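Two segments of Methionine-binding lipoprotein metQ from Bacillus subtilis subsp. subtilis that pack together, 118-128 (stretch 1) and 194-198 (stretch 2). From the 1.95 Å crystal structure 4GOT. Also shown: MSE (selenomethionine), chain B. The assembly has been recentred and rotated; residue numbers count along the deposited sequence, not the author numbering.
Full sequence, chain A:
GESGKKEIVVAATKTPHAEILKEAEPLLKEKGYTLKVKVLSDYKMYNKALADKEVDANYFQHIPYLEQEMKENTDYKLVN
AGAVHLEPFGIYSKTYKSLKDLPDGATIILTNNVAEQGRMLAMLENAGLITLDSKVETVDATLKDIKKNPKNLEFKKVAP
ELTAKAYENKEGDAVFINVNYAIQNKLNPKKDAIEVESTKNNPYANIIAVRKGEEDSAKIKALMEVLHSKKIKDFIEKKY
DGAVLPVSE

Stretch 1 118-128: GRMLAMLENAG
Stretch 2 194-198: IEVES

Residues 118-126 of stretch 1 belong to a helix that begins earlier in the chain, with phi between -59° and -71° and psi between -29° (L121) and -52° (M120). Backbone bonds of the i to i-4 type carry it forward: A122 N to G118 O (2.9 Å), E125 N to L121 O (2.9 Å), N126 N to A122 O (2.9 Å) and A127 N to M123 O (3.0 Å), while L124 N to M120 O is long and weak at 3.4 Å. G128 leaves the helical region with phi/psi of 80/14, and its N returns to E125 O at 3.0 Å in a Schellman motif; the positive phi by itself favours glycine. Stretch 2 is extended. E195 (-152/134) and V196 (-120/132) form a strand, after which E197 (-49/135) and S198 (-57/137) continue outside it. In register, M123 and E197 lie nearest each other, their CA atoms 6.5 Å apart, and together the stretches bury 315 Å².

The polar anchor is the salt bridge between R119 and E197. Both CA-to-CB bonds point sideways, yet the long side chains bring their ends together. R119 is fully extended, with chi1 to chi3 all t and chi4 at -173°; E197 has chi1 and chi2 t and chi3 at 24°. The carboxylate meets the edge of the guanidinium near its plane, so that R119 NH2 donates to E197 OE1 at 2.6 Å and R119 NE to E197 OE2 at 3.1 Å, the latter nearly straight at 167°. A weak third bond joins R119 NE to E197 OE1 (3.2 Å, 133°). R119 NH1, which does not bond to E197, donates to OXT of the bound selenomethionine at 2.8 Å, so one guanidinium links stretch 2 to the ligand of this methionine-binding protein. A water reinforces the pair, donating to R119 O at 2.6 Å and to E197 OE2 at 3.0 Å.

One turn further along, the CA-to-CB bond of M123, a selenomethionine, points toward stretch 2 (chi1 m, chi2 t, chi3 78°). Its CE rests against the backbone of stretch 2, where the strand gives way to loop, 3.2 Å from E197 N and 3.5 Å from V196 C, and also lies 3.5 Å from E195 CG; its SE is 4.2 Å from E197 CB. E195, whose CA-to-CB bond points toward stretch 1 (chi1 t, chi2 p, chi3 -3°), carries its carboxylate to the helix end, where E195 OE2 lies 3.8 Å from N126 ND2, too far for a hydrogen bond, and 4.3 Å from A127 CB. The CA-to-CB bond of V196 points away.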

# COMPACT_ATOMS: atom_id res chain seq x y z
N GLY A 118 6.82 -9.43 5.82
CA GLY A 118 6.45 -9.49 7.24
C GLY A 118 4.99 -9.10 7.50
O GLY A 118 4.32 -9.67 8.37
N ARG A 119 4.47 -8.16 6.71
CA ARG A 119 3.07 -7.70 6.84
C ARG A 119 2.08 -8.87 6.58
O ARG A 119 1.15 -9.09 7.32
CB ARG A 119 2.81 -6.57 5.85
CG ARG A 119 1.48 -5.85 6.02
CD ARG A 119 1.27 -4.77 4.97
NE ARG A 119 0.08 -4.02 5.30
CZ ARG A 119 -0.47 -3.08 4.53
NH1 ARG A 119 0.04 -2.74 3.35
NH2 ARG A 119 -1.58 -2.47 4.97
N MSE A 120 2.29 -9.58 5.48
CA MSE A 120 1.56 -10.81 5.13
C MSE A 120 1.67 -11.93 6.16
O MSE A 120 0.66 -12.46 6.65
CB MSE A 120 2.04 -11.31 3.76
CG MSE A 120 1.74 -10.32 2.68
SE MSE A 120 2.50 -10.82 0.99
CE MSE A 120 4.06 -9.68 0.68
N LEU A 121 2.89 -12.27 6.55
CA LEU A 121 3.09 -13.35 7.50
C LEU A 121 2.48 -13.04 8.89
O LEU A 121 2.05 -13.96 9.60
CB LEU A 121 4.59 -13.71 7.63
CG LEU A 121 5.21 -14.22 6.32
CD1 LEU A 121 6.67 -14.57 6.59
CD2 LEU A 121 4.44 -15.38 5.67
N ALA A 122 2.42 -11.75 9.24
CA ALA A 122 1.94 -11.32 10.56
C ALA A 122 0.44 -11.58 10.64
O ALA A 122 -0.07 -11.92 11.71
CB ALA A 122 2.24 -9.84 10.82
N MSE A 123 -0.26 -11.43 9.52
CA MSE A 123 -1.69 -11.78 9.45
C MSE A 123 -1.94 -13.26 9.65
O MSE A 123 -2.91 -13.63 10.29
CB MSE A 123 -2.29 -11.37 8.10
CG MSE A 123 -2.47 -9.88 8.01
SE MSE A 123 -3.35 -9.35 6.39
CE MSE A 123 -5.19 -9.80 6.93
N LEU A 124 -1.08 -14.11 9.08
CA LEU A 124 -1.18 -15.53 9.28
C LEU A 124 -0.82 -15.89 10.73
O LEU A 124 -1.41 -16.80 11.27
CB LEU A 124 -0.31 -16.32 8.33
CG LEU A 124 -0.51 -16.06 6.81
CD1 LEU A 124 0.34 -17.02 5.98
CD2 LEU A 124 -1.98 -16.18 6.45
N GLU A 125 0.13 -15.20 11.34
CA GLU A 125 0.52 -15.53 12.71
C GLU A 125 -0.60 -15.13 13.68
O GLU A 125 -0.93 -15.86 14.61
CB GLU A 125 1.87 -14.88 13.09
CG GLU A 125 2.31 -15.19 14.53
CD GLU A 125 3.68 -14.60 14.89
OE1 GLU A 125 3.93 -13.40 14.57
OE2 GLU A 125 4.49 -15.35 15.48
N ASN A 126 -1.17 -13.95 13.45
CA ASN A 126 -2.33 -13.46 14.20
C ASN A 126 -3.56 -14.39 14.06
O ASN A 126 -4.31 -14.54 15.03
CB ASN A 126 -2.69 -12.03 13.74
CG ASN A 126 -3.99 -11.54 14.37
OD1 ASN A 126 -3.99 -11.10 15.52
ND2 ASN A 126 -5.11 -11.64 13.64
N ALA A 127 -3.75 -14.98 12.87
CA ALA A 127 -4.81 -16.03 12.64
C ALA A 127 -4.53 -17.38 13.32
O ALA A 127 -5.41 -18.24 13.36
CB ALA A 127 -5.07 -16.24 11.14
N GLY A 128 -3.33 -17.55 13.88
CA GLY A 128 -2.90 -18.80 14.53
C GLY A 128 -2.45 -19.91 13.58
O GLY A 128 -2.31 -21.04 13.98
N ILE A 194 -11.77 -12.28 3.32
CA ILE A 194 -12.04 -13.26 4.41
C ILE A 194 -11.27 -12.94 5.73
O ILE A 194 -11.61 -13.46 6.81
CB ILE A 194 -11.80 -14.74 3.95
CG1 ILE A 194 -10.32 -15.06 3.63
CG2 ILE A 194 -12.67 -15.10 2.73
CD1 ILE A 194 -10.07 -16.56 3.61
N GLU A 195 -10.25 -12.09 5.62
CA GLU A 195 -9.47 -11.58 6.76
C GLU A 195 -8.93 -10.21 6.36
O GLU A 195 -8.46 -10.04 5.23
CB GLU A 195 -8.32 -12.53 7.08
CG GLU A 195 -7.43 -12.18 8.29
CD GLU A 195 -7.94 -12.74 9.60
OE1 GLU A 195 -9.03 -13.38 9.61
OE2 GLU A 195 -7.23 -12.54 10.60
N VAL A 196 -9.06 -9.23 7.27
CA VAL A 196 -8.56 -7.84 7.13
C VAL A 196 -7.57 -7.56 8.28
O VAL A 196 -7.85 -7.88 9.44
CB VAL A 196 -9.73 -6.79 7.15
CG1 VAL A 196 -9.20 -5.39 6.82
CG2 VAL A 196 -10.85 -7.17 6.19
N GLU A 197 -6.41 -7.00 7.94
CA GLU A 197 -5.40 -6.48 8.87
C GLU A 197 -5.94 -5.55 9.95
O GLU A 197 -6.72 -4.63 9.67
CB GLU A 197 -4.39 -5.66 8.07
CG GLU A 197 -3.05 -5.43 8.75
CD GLU A 197 -2.09 -4.60 7.91
OE1 GLU A 197 -2.55 -3.81 7.04
OE2 GLU A 197 -0.84 -4.71 8.13
N SER A 198 -5.50 -5.78 11.19
CA SER A 198 -5.76 -4.83 12.25
C SER A 198 -5.23 -3.42 11.94
O SER A 198 -4.12 -3.25 11.41
CB SER A 198 -5.14 -5.36 13.54
OG SER A 198 -5.39 -4.47 14.61
N MSE B . -1.25 1.03 -1.28
CA MSE B . -0.51 -0.20 -0.88
C MSE B . -0.86 -0.69 0.57
O MSE B . -0.81 0.13 1.44
OXT MSE B . -1.14 -1.86 0.91
CB MSE B . 1.00 0.09 -0.95
CG MSE B . 1.90 -1.11 -0.87
SE MSE B . 3.82 -0.63 -0.75
CE MSE B . 4.11 -0.12 -2.76
O HOH W 1 0.14 -7.37 9.01